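Local atomic coordinates of IPT/TIG domain-containing protein (Bacteroides thetaiotaomicron, PDB entry 3TC9), a protein that is of unknown function but probably serves as an auxiliary nutrient-binding protein, joining an immunoglobulin-like domain to a six-bladed beta-propeller. Residues G138-S143 with Y153-Q158; G177-R182 with I195-N200; R204-I209 with E221-Q226. All coordinates share one frame; numbering follows the deposited sequence. Where two conformers were deposited one is given.

Contact 1: G138-S143 with Y153-Q158; sequences GAVWLS and YLVGEQ. With EDO (1,2-ethanediol), chain U; PO4 (phosphate ion), chain Q.
Val155 presses its CG2 against Trp141 CB at 3.5 Å, and the same methyl reaches Val140 CG2 at 4.0 Å, the two valines crossing at about a right angle. Trp141 has CG anti to the backbone N (chi1 -156°) and its indole leads off from the partner strand, which leaves CB to make this contact. On the other face of the ladder Leu142 and Leu154 lie side by side, pointing the same way, with Leu142 CD2 3.7 Å from Leu154 CB. Leu154 holds CG in the crowded position between N and the carbonyl carbon (chi1 67°), and its CD1 comes to 3.4 Å from Gly138 O.

The backbone sets this pairing. Ser143 and Tyr153 exchange two bonds, Ser143 N to Tyr153 O and Tyr153 N to Ser143 O, each 2.8 Å. Further along, Val155 N donates to Trp141 O and Val140 N to Val155 O. Gly138 and Gly156 then come so close, CA to CA 4.0 Å, that a CB on either would run into the carbonyl oxygen of the other.

Beyond this shell, the Trp141 ring meets His274 edge-to-face, and Val155 rests on Val181 and Ile184 of the next sheet. Glu157 crosses Val140 CG1 before forming a salt bridge with Arg418, while Ser143 OG bonds Trp186 NE1. An ethanediol, probably from the crystallisation liquor, binds Val140 O through O2. This is an antiparallel beta hairpin, two adjacent strands of a beta-propeller blade, with 141-145 at one edge of its sheet.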
loop_
_atom_site.group_PDB
_atom_site.type_symbol
_atom_site.label_atom_id
_atom_site.label_comp_id
_atom_site.label_asym_id
_atom_site.label_seq_id
_atom_site.Cartn_x
_atom_site.Cartn_y
_atom_site.Cartn_z
ATOM N N GLY B 138 -11.950 -15.593 -26.691
ATOM C CA GLY B 138 -11.984 -16.029 -25.307
ATOM C C GLY B 138 -10.728 -15.631 -24.554
ATOM O O GLY B 138 -9.644 -15.576 -25.131
ATOM N N ALA B 139 -10.888 -15.300 -23.266
ATOM C CA ALA B 139 -9.814 -14.975 -22.320
ATOM C C ALA B 139 -10.257 -15.518 -20.976
ATOM O O ALA B 139 -10.731 -14.770 -20.112
ATOM C CB ALA B 139 -9.547 -13.474 -22.286
ATOM N N VAL B 140 -10.194 -16.864 -20.851
ATOM C CA VAL B 140 -10.695 -17.618 -19.685
ATOM C C VAL B 140 -9.682 -17.643 -18.536
ATOM O O VAL B 140 -10.059 -17.900 -17.393
ATOM C CB VAL B 140 -11.162 -19.049 -20.059
ATOM C CG1 VAL B 140 -12.189 -19.012 -21.187
ATOM C CG2 VAL B 140 -9.991 -19.989 -20.405
ATOM N N TRP B 141 -8.407 -17.374 -18.841
ATOM C CA TRP B 141 -7.358 -17.398 -17.833
ATOM C C TRP B 141 -6.320 -16.398 -18.232
ATOM O O TRP B 141 -5.890 -16.400 -19.383
ATOM C CB TRP B 141 -6.763 -18.816 -17.687
ATOM C CG TRP B 141 -6.135 -19.066 -16.359
ATOM C CD1 TRP B 141 -4.827 -18.878 -16.018
ATOM C CD2 TRP B 141 -6.800 -19.538 -15.172
ATOM N NE1 TRP B 141 -4.628 -19.230 -14.697
ATOM C CE2 TRP B 141 -5.818 -19.660 -14.165
ATOM C CE3 TRP B 141 -8.121 -19.951 -14.888
ATOM C CZ2 TRP B 141 -6.122 -20.116 -12.881
ATOM C CZ3 TRP B 141 -8.419 -20.414 -13.618
ATOM C CH2 TRP B 141 -7.426 -20.495 -12.630
ATOM N N LEU B 142 -6.003 -15.470 -17.318
ATOM C CA LEU B 142 -5.035 -14.403 -17.568
ATOM C C LEU B 142 -3.832 -14.611 -16.651
ATOM O O LEU B 142 -4.023 -14.904 -15.466
ATOM C CB LEU B 142 -5.686 -13.022 -17.346
ATOM C CG LEU B 142 -6.693 -12.578 -18.408
ATOM C CD1 LEU B 142 -7.608 -11.479 -17.890
ATOM C CD2 LEU B 142 -5.988 -12.042 -19.620
ATOM N N SER B 143 -2.596 -14.511 -17.206
ATOM C CA SER B 143 -1.366 -14.742 -16.441
ATOM C C SER B 143 -0.197 -13.942 -16.994
ATOM O O SER B 143 0.145 -14.058 -18.181
ATOM C CB SER B 143 -1.017 -16.228 -16.443
ATOM O OG SER B 143 0.217 -16.480 -15.799
ATOM N N TYR B 153 -0.213 -13.056 -20.746
ATOM C CA TYR B 153 -0.712 -14.175 -21.543
ATOM C C TYR B 153 -2.147 -14.499 -21.173
ATOM O O TYR B 153 -2.577 -14.272 -20.027
ATOM C CB TYR B 153 0.183 -15.417 -21.372
ATOM C CG TYR B 153 1.540 -15.252 -22.019
ATOM C CD1 TYR B 153 1.733 -15.559 -23.361
ATOM C CD2 TYR B 153 2.618 -14.743 -21.302
ATOM C CE1 TYR B 153 2.970 -15.372 -23.975
ATOM C CE2 TYR B 153 3.866 -14.576 -21.897
ATOM C CZ TYR B 153 4.041 -14.905 -23.234
ATOM O OH TYR B 153 5.263 -14.740 -23.832
ATOM N N LEU B 154 -2.882 -15.048 -22.144
ATOM C CA LEU B 154 -4.273 -15.467 -21.975
ATOM C C LEU B 154 -4.517 -16.760 -22.752
ATOM O O LEU B 154 -3.894 -16.973 -23.792
ATOM C CB LEU B 154 -5.277 -14.355 -22.394
ATOM C CG LEU B 154 -5.369 -13.936 -23.896
ATOM C CD1 LEU B 154 -6.371 -14.816 -24.687
ATOM C CD2 LEU B 154 -5.855 -12.513 -24.025
ATOM N N VAL B 155 -5.441 -17.603 -22.269
ATOM C CA VAL B 155 -5.883 -18.822 -22.942
ATOM C C VAL B 155 -7.375 -18.632 -23.167
ATOM O O VAL B 155 -8.011 -17.943 -22.383
ATOM C CB VAL B 155 -5.521 -20.159 -22.234
ATOM C CG1 VAL B 155 -4.018 -20.413 -22.280
ATOM C CG2 VAL B 155 -6.053 -20.227 -20.805
ATOM N N GLY B 156 -7.909 -19.198 -24.241
ATOM C CA GLY B 156 -9.297 -18.963 -24.612
ATOM C C GLY B 156 -10.136 -20.162 -24.956
ATOM O O GLY B 156 -10.983 -20.058 -25.846
ATOM N N GLU B 157 -9.962 -21.285 -24.217
ATOM C CA GLU B 157 -10.670 -22.559 -24.421
ATOM C C GLU B 157 -10.387 -23.058 -25.841
ATOM O O GLU B 157 -9.239 -23.414 -26.120
ATOM C CB GLU B 157 -12.180 -22.464 -24.108
ATOM C CG GLU B 157 -12.496 -22.646 -22.629
ATOM C CD GLU B 157 -13.896 -22.307 -22.144
ATOM O OE1 GLU B 157 -14.784 -22.010 -22.980
ATOM O OE2 GLU B 157 -14.104 -22.353 -20.907
ATOM N N GLN B 158 -11.385 -23.016 -26.742
ATOM C CA GLN B 158 -11.196 -23.436 -28.127
ATOM C C GLN B 158 -10.410 -22.378 -28.931
ATOM O O GLN B 158 -9.819 -22.720 -29.954
ATOM C CB GLN B 158 -12.545 -23.768 -28.807
ATOM C CG GLN B 158 -13.451 -22.574 -29.125
ATOM C CD GLN B 158 -14.503 -22.307 -28.079
ATOM O OE1 GLN B 158 -14.322 -22.511 -26.873
ATOM N NE2 GLN B 158 -15.616 -21.778 -28.523
HETATM C C1 EDO U . -11.572 -21.721 -16.976
HETATM O O1 EDO U . -10.246 -22.226 -16.882
HETATM C C2 EDO U . -11.718 -20.689 -15.870
HETATM O O2 EDO U . -12.002 -19.404 -16.430
HETATM P P PO4 Q . -17.791 -18.831 -28.348
HETATM O O1 PO4 Q . -18.923 -17.846 -27.871
HETATM O O2 PO4 Q . -18.048 -20.251 -27.713
HETATM O O3 PO4 Q . -16.391 -18.293 -27.933
HETATM O O4 PO4 Q . -17.740 -18.980 -29.914
#

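Contact 2: G177-R182 with I195-N200. With EDO (1,2-ethanediol), chain U.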
loop_
_atom_site.group_PDB
_atom_site.type_symbol
_atom_site.label_atom_id
_atom_site.label_comp_id
_atom_site.label_asym_id
_atom_site.label_seq_id
_atom_site.Cartn_x
_atom_site.Cartn_y
_atom_site.Cartn_z
ATOM N N GLY B 177 -5.023 -24.337 -32.049
ATOM C CA GLY B 177 -5.320 -25.743 -32.293
ATOM C C GLY B 177 -5.840 -26.618 -31.177
ATOM O O GLY B 177 -6.485 -27.621 -31.480
ATOM N N LEU B 178 -5.534 -26.300 -29.907
ATOM C CA LEU B 178 -6.009 -27.111 -28.777
ATOM C C LEU B 178 -7.505 -26.867 -28.559
ATOM O O LEU B 178 -7.968 -25.723 -28.618
ATOM C CB LEU B 178 -5.210 -26.848 -27.494
ATOM C CG LEU B 178 -3.718 -27.180 -27.532
ATOM C CD1 LEU B 178 -3.003 -26.591 -26.314
ATOM C CD2 LEU B 178 -3.486 -28.680 -27.620
ATOM N N SER B 179 -8.246 -27.960 -28.339
ATOM C CA SER B 179 -9.707 -28.025 -28.220
ATOM C C SER B 179 -10.318 -27.231 -27.067
ATOM O O SER B 179 -11.380 -26.634 -27.276
ATOM C CB SER B 179 -10.167 -29.473 -28.106
ATOM O OG SER B 179 -9.625 -30.099 -26.957
ATOM N N LYS B 180 -9.727 -27.290 -25.840
ATOM C CA LYS B 180 -10.305 -26.591 -24.684
ATOM C C LYS B 180 -9.235 -26.256 -23.618
ATOM O O LYS B 180 -9.153 -26.926 -22.589
ATOM C CB LYS B 180 -11.447 -27.429 -24.081
ATOM C CG LYS B 180 -12.434 -26.650 -23.218
ATOM C CD LYS B 180 -13.446 -27.618 -22.606
ATOM C CE LYS B 180 -14.515 -26.931 -21.803
ATOM N NZ LYS B 180 -15.188 -27.872 -20.866
ATOM N N VAL B 181 -8.438 -25.193 -23.864
ATOM C CA VAL B 181 -7.387 -24.751 -22.947
ATOM C C VAL B 181 -8.007 -24.020 -21.727
ATOM O O VAL B 181 -8.698 -23.017 -21.889
ATOM C CB VAL B 181 -6.316 -23.899 -23.627
ATOM C CG1 VAL B 181 -5.088 -23.806 -22.736
ATOM C CG2 VAL B 181 -5.956 -24.472 -24.991
ATOM N N ARG B 182 -7.712 -24.513 -20.514
ATOM C CA ARG B 182 -8.331 -24.034 -19.288
ATOM C C ARG B 182 -7.482 -23.090 -18.457
ATOM O O ARG B 182 -8.006 -22.111 -17.935
ATOM C CB ARG B 182 -8.730 -25.241 -18.410
ATOM C CG ARG B 182 -9.744 -26.196 -19.048
ATOM C CD ARG B 182 -11.057 -25.510 -19.418
ATOM N NE ARG B 182 -11.687 -24.880 -18.260
ATOM C CZ ARG B 182 -12.627 -25.454 -17.511
ATOM N NH1 ARG B 182 -13.086 -26.663 -17.815
ATOM N NH2 ARG B 182 -13.141 -24.809 -16.476
ATOM N N ILE B 195 0.419 -25.285 -20.085
ATOM C CA ILE B 195 -0.894 -25.080 -20.704
ATOM C C ILE B 195 -1.706 -26.362 -20.482
ATOM O O ILE B 195 -1.247 -27.450 -20.830
ATOM C CB ILE B 195 -0.682 -24.713 -22.209
ATOM C CG1 ILE B 195 -0.027 -23.319 -22.381
ATOM C CG2 ILE B 195 -1.929 -24.857 -23.066
ATOM C CD1 ILE B 195 -0.700 -22.137 -21.680
ATOM N N THR B 196 -2.887 -26.229 -19.870
ATOM C CA THR B 196 -3.767 -27.349 -19.526
ATOM C C THR B 196 -4.953 -27.457 -20.498
ATOM O O THR B 196 -5.685 -26.475 -20.688
ATOM C CB THR B 196 -4.238 -27.205 -18.084
ATOM O OG1 THR B 196 -3.083 -27.178 -17.248
ATOM C CG2 THR B 196 -5.133 -28.336 -17.652
ATOM N N ASN B 197 -5.147 -28.664 -21.081
ATOM C CA ASN B 197 -6.204 -28.966 -22.044
ATOM C C ASN B 197 -7.269 -29.903 -21.449
ATOM O O ASN B 197 -6.949 -30.955 -20.890
ATOM C CB ASN B 197 -5.613 -29.572 -23.327
ATOM C CG ASN B 197 -6.482 -29.396 -24.538
ATOM O OD1 ASN B 197 -7.011 -28.309 -24.824
ATOM N ND2 ASN B 197 -6.634 -30.455 -25.295
ATOM N N ASP B 198 -8.540 -29.497 -21.559
ATOM C CA ASP B 198 -9.683 -30.269 -21.048
ATOM C C ASP B 198 -10.259 -31.128 -22.177
ATOM O O ASP B 198 -10.987 -30.614 -23.031
ATOM C CB ASP B 198 -10.757 -29.311 -20.457
ATOM C CG ASP B 198 -11.856 -29.938 -19.608
ATOM O OD1 ASP B 198 -12.029 -31.194 -19.670
ATOM O OD2 ASP B 198 -12.579 -29.174 -18.915
ATOM N N GLN B 199 -9.910 -32.426 -22.196
ATOM C CA GLN B 199 -10.378 -33.345 -23.242
ATOM C C GLN B 199 -10.682 -34.733 -22.646
ATOM O O GLN B 199 -10.061 -35.109 -21.655
ATOM C CB GLN B 199 -9.382 -33.391 -24.421
ATOM C CG GLN B 199 -7.939 -33.739 -24.059
ATOM C CD GLN B 199 -7.767 -35.221 -23.910
ATOM O OE1 GLN B 199 -8.396 -36.010 -24.617
ATOM N NE2 GLN B 199 -6.941 -35.638 -22.965
ATOM N N ASN B 200 -11.651 -35.473 -23.236
ATOM C CA ASN B 200 -12.181 -36.750 -22.725
ATOM C C ASN B 200 -11.333 -38.023 -22.938
ATOM O O ASN B 200 -11.730 -39.061 -22.418
ATOM C CB ASN B 200 -13.589 -37.023 -23.289
ATOM C CG ASN B 200 -13.726 -37.065 -24.802
ATOM O OD1 ASN B 200 -12.801 -37.415 -25.556
ATOM N ND2 ASN B 200 -14.917 -36.711 -25.274
HETATM C C1 EDO U . -11.572 -21.721 -16.976
HETATM O O1 EDO U . -10.246 -22.226 -16.882
HETATM C C2 EDO U . -11.718 -20.689 -15.870
HETATM O O2 EDO U . -12.002 -19.404 -16.430
#
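Asp198 lies alongside Arg182, its CB 3.6 Å from Arg182 CG, with carboxylate and guanidinium planes only 20° apart. Arg182, bent at chi2 and chi3, brings NH1 to 2.8 Å from Asp198 OD2, a salt bridge whose hydrogen bond is weak because it is far from straight. The extended Lys180 runs beside the same aspartate and sets NZ 3.5 Å from OD2, so two cations share one oxygen, which Asn229 ND2 also grips; Arg182 NH1 is shared in turn with Glu272. Such a cluster would probably favour the ionised carboxylate.

Asn197 has CG anti to its backbone N (chi1 -156°), and OD1 accepts Lys180 N at 3.1 Å, while ND2 makes a weak bond to Ser179 OG. Its amide thus ties down the loop that leads into the strand. Deeper in, Val181 CG1 meets Ile195 CG2 at 3.3 Å, tighter than usual for two methyls, and Leu178 CD1 touches that same CG2. The backbone closes with Arg182 N to Thr196 O and Asp198 N to Lys180 O, both 2.8 Å, on either side of the non-hydrogen-bonded pair Val181 and Asn197. These are the inner two strands of a four-stranded propeller blade, joined as an antiparallel hairpin.

Contact 3: R204-I209 with E221-Q226; sequences RPNNYI and ELTKGQ
Asn207 and Thr223 lie side by side and point the same way, so that Asn207 ND2 donates to Thr223 OG1 at 2.9 Å with the hydroxyl oxygen close to the amide plane. The other end of this amide, OD1, bonds Thr196 OG1 on the neighbouring strand, and two partners therefore fix how the group is turned. Asn206 comes at Thr223 from another angle, its side chain slanting across, and CB packs 3.3 Å from Gly225 O. An alanine at Asn206 would keep that CB contact but, without the amide group, would probably open a gap beside Thr223 and Gly225.

Pro205 meets Glu221 at about a right angle: the ring's CB sits 3.7 Å from Glu221 CG, which lies anti to its backbone N (chi1 164°). At the far end Ile209 and Leu222 cross obliquely and touch through their CD1 methyls at 4.1 Å. Leu222 also packs on Leu240 and Tyr253 of the next sheet.

Two main-chain oxygens each take two N-H groups. Thr223 O takes Asn206 N at 3.2 Å and, weakly, Asn207 N; Asn207 O takes Leu222 N at 2.8 Å and, weakly, Thr223 N. Beyond them Gly225 N bonds Arg204 O at 3.0 Å, and the backbone angles of Gly225 would jam a side chain against the carbonyl of Lys224. Two N-H groups sharing one acceptor, with the register slipping by one residue, mark beta bulges, here a pair of them in the antiparallel hairpin that forms the outer half of a propeller blade.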
loop_
_atom_site.group_PDB
_atom_site.type_symbol
_atom_site.label_atom_id
_atom_site.label_comp_id
_atom_site.label_asym_id
_atom_site.label_seq_id
_atom_site.Cartn_x
_atom_site.Cartn_y
_atom_site.Cartn_z
ATOM N N ARG B 204 -4.609 -39.121 -24.266
ATOM C CA ARG B 204 -4.186 -37.870 -24.892
ATOM C C ARG B 204 -3.701 -36.880 -23.792
ATOM O O ARG B 204 -4.048 -37.057 -22.620
ATOM C CB ARG B 204 -5.306 -37.293 -25.783
ATOM C CG ARG B 204 -5.444 -38.063 -27.107
ATOM C CD ARG B 204 -6.091 -37.251 -28.212
ATOM N NE ARG B 204 -7.467 -37.675 -28.471
ATOM C CZ ARG B 204 -8.185 -37.303 -29.527
ATOM N NH1 ARG B 204 -7.660 -36.503 -30.448
ATOM N NH2 ARG B 204 -9.431 -37.732 -29.674
ATOM N N PRO B 205 -2.829 -35.882 -24.100
ATOM C CA PRO B 205 -2.325 -35.020 -23.008
ATOM C C PRO B 205 -3.336 -34.054 -22.361
ATOM O O PRO B 205 -4.271 -33.543 -23.004
ATOM C CB PRO B 205 -1.195 -34.209 -23.665
ATOM C CG PRO B 205 -0.957 -34.832 -25.007
ATOM C CD PRO B 205 -2.237 -35.488 -25.400
ATOM N N ASN B 206 -3.114 -33.798 -21.051
ATOM C CA ASN B 206 -3.885 -32.818 -20.280
ATOM C C ASN B 206 -3.006 -31.608 -20.049
ATOM O O ASN B 206 -3.509 -30.504 -20.098
ATOM C CB ASN B 206 -4.453 -33.374 -18.954
ATOM C CG ASN B 206 -3.500 -34.116 -18.019
ATOM O OD1 ASN B 206 -2.276 -34.150 -18.206
ATOM N ND2 ASN B 206 -4.052 -34.734 -16.968
ATOM N N ASN B 207 -1.687 -31.809 -19.867
ATOM C CA ASN B 207 -0.736 -30.731 -19.607
ATOM C C ASN B 207 0.367 -30.688 -20.648
ATOM O O ASN B 207 0.998 -31.693 -20.955
ATOM C CB ASN B 207 -0.141 -30.860 -18.195
ATOM C CG ASN B 207 -1.187 -30.666 -17.124
ATOM O OD1 ASN B 207 -1.869 -29.638 -17.078
ATOM N ND2 ASN B 207 -1.380 -31.663 -16.277
ATOM N N TYR B 208 0.550 -29.508 -21.217
ATOM C CA TYR B 208 1.540 -29.183 -22.232
ATOM C C TYR B 208 2.509 -28.179 -21.663
ATOM O O TYR B 208 2.117 -27.355 -20.840
ATOM C CB TYR B 208 0.870 -28.602 -23.499
ATOM C CG TYR B 208 -0.040 -29.561 -24.233
ATOM C CD1 TYR B 208 -1.395 -29.649 -23.915
ATOM C CD2 TYR B 208 0.441 -30.356 -25.268
ATOM C CE1 TYR B 208 -2.243 -30.517 -24.599
ATOM C CE2 TYR B 208 -0.398 -31.225 -25.963
ATOM C CZ TYR B 208 -1.740 -31.305 -25.623
ATOM O OH TYR B 208 -2.572 -32.178 -26.279
ATOM N N ILE B 209 3.761 -28.223 -22.121
ATOM C CA ILE B 209 4.807 -27.301 -21.695
ATOM C C ILE B 209 5.283 -26.475 -22.917
ATOM O O ILE B 209 5.489 -27.023 -24.002
ATOM C CB ILE B 209 5.936 -28.072 -20.950
ATOM C CG1 ILE B 209 6.809 -27.153 -20.108
ATOM C CG2 ILE B 209 6.747 -29.049 -21.825
ATOM C CD1 ILE B 209 7.386 -27.836 -18.846
ATOM N N GLU B 221 4.396 -32.390 -24.576
ATOM C CA GLU B 221 3.464 -32.991 -23.636
ATOM C C GLU B 221 4.195 -33.174 -22.299
ATOM O O GLU B 221 5.378 -33.514 -22.300
ATOM C CB GLU B 221 2.976 -34.321 -24.239
ATOM C CG GLU B 221 2.286 -35.304 -23.315
ATOM C CD GLU B 221 2.361 -36.730 -23.829
ATOM O OE1 GLU B 221 2.028 -36.964 -25.017
ATOM O OE2 GLU B 221 2.792 -37.611 -23.049
ATOM N N LEU B 222 3.510 -32.902 -21.169
ATOM C CA LEU B 222 4.082 -33.055 -19.827
ATOM C C LEU B 222 3.463 -34.281 -19.129
ATOM O O LEU B 222 4.192 -35.110 -18.577
ATOM C CB LEU B 222 3.886 -31.767 -19.002
ATOM C CG LEU B 222 4.531 -31.711 -17.626
ATOM C CD1 LEU B 222 6.041 -31.545 -17.715
ATOM C CD2 LEU B 222 3.946 -30.594 -16.834
ATOM N N THR B 223 2.122 -34.378 -19.164
ATOM C CA THR B 223 1.320 -35.481 -18.612
ATOM C C THR B 223 0.151 -35.760 -19.581
ATOM O O THR B 223 -0.209 -34.902 -20.393
ATOM C CB THR B 223 0.810 -35.203 -17.143
ATOM O OG1 THR B 223 -0.094 -34.095 -17.116
ATOM C CG2 THR B 223 1.922 -34.967 -16.144
ATOM N N LYS B 224 -0.416 -36.966 -19.483
ATOM C CA LYS B 224 -1.584 -37.454 -20.212
ATOM C C LYS B 224 -2.728 -37.619 -19.212
ATOM O O LYS B 224 -2.471 -37.951 -18.045
ATOM C CB LYS B 224 -1.275 -38.804 -20.903
ATOM C CG LYS B 224 -0.371 -38.697 -22.123
ATOM C CD LYS B 224 0.040 -40.064 -22.662
ATOM C CE LYS B 224 1.394 -40.501 -22.146
ATOM N NZ LYS B 224 1.830 -41.794 -22.735
ATOM N N GLY B 225 -3.964 -37.401 -19.657
ATOM C CA GLY B 225 -5.114 -37.568 -18.779
ATOM C C GLY B 225 -6.391 -36.938 -19.283
ATOM O O GLY B 225 -6.366 -35.894 -19.943
ATOM N N GLN B 226 -7.523 -37.559 -18.954
ATOM C CA GLN B 226 -8.822 -37.042 -19.382
ATOM C C GLN B 226 -9.424 -36.052 -18.367
ATOM O O GLN B 226 -9.117 -36.087 -17.170
ATOM C CB GLN B 226 -9.817 -38.186 -19.651
ATOM C CG GLN B 226 -10.098 -39.059 -18.427
ATOM C CD GLN B 226 -11.105 -40.146 -18.689
ATOM O OE1 GLN B 226 -11.976 -40.052 -19.577
ATOM N NE2 GLN B 226 -11.038 -41.179 -17.870
#

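Contacts 2 and 3 belong to one four-stranded blade, their centres about 9 Å apart, and strands 192-197 and 205-211 join them side by side; contact 1 lies in the preceding blade. Contacts 1 and 2 meet where Val181 CG1 packs on Val155 CG1 at 3.6 Å and where Val181 N probably bonds Glu157 O, while contacts 1 and 3 do not touch. Burial falls along the series: contact 1 is buried, mostly apolar and regularly paired over residues 141-143 with 153-155, contact 2 is partly buried and adds a charged network, and contact 3, farthest from the chain's centre, has exposed residues, bulged strands and asparagine-threonine chemistry. One ethanediol molecule touches contacts 1 and 2.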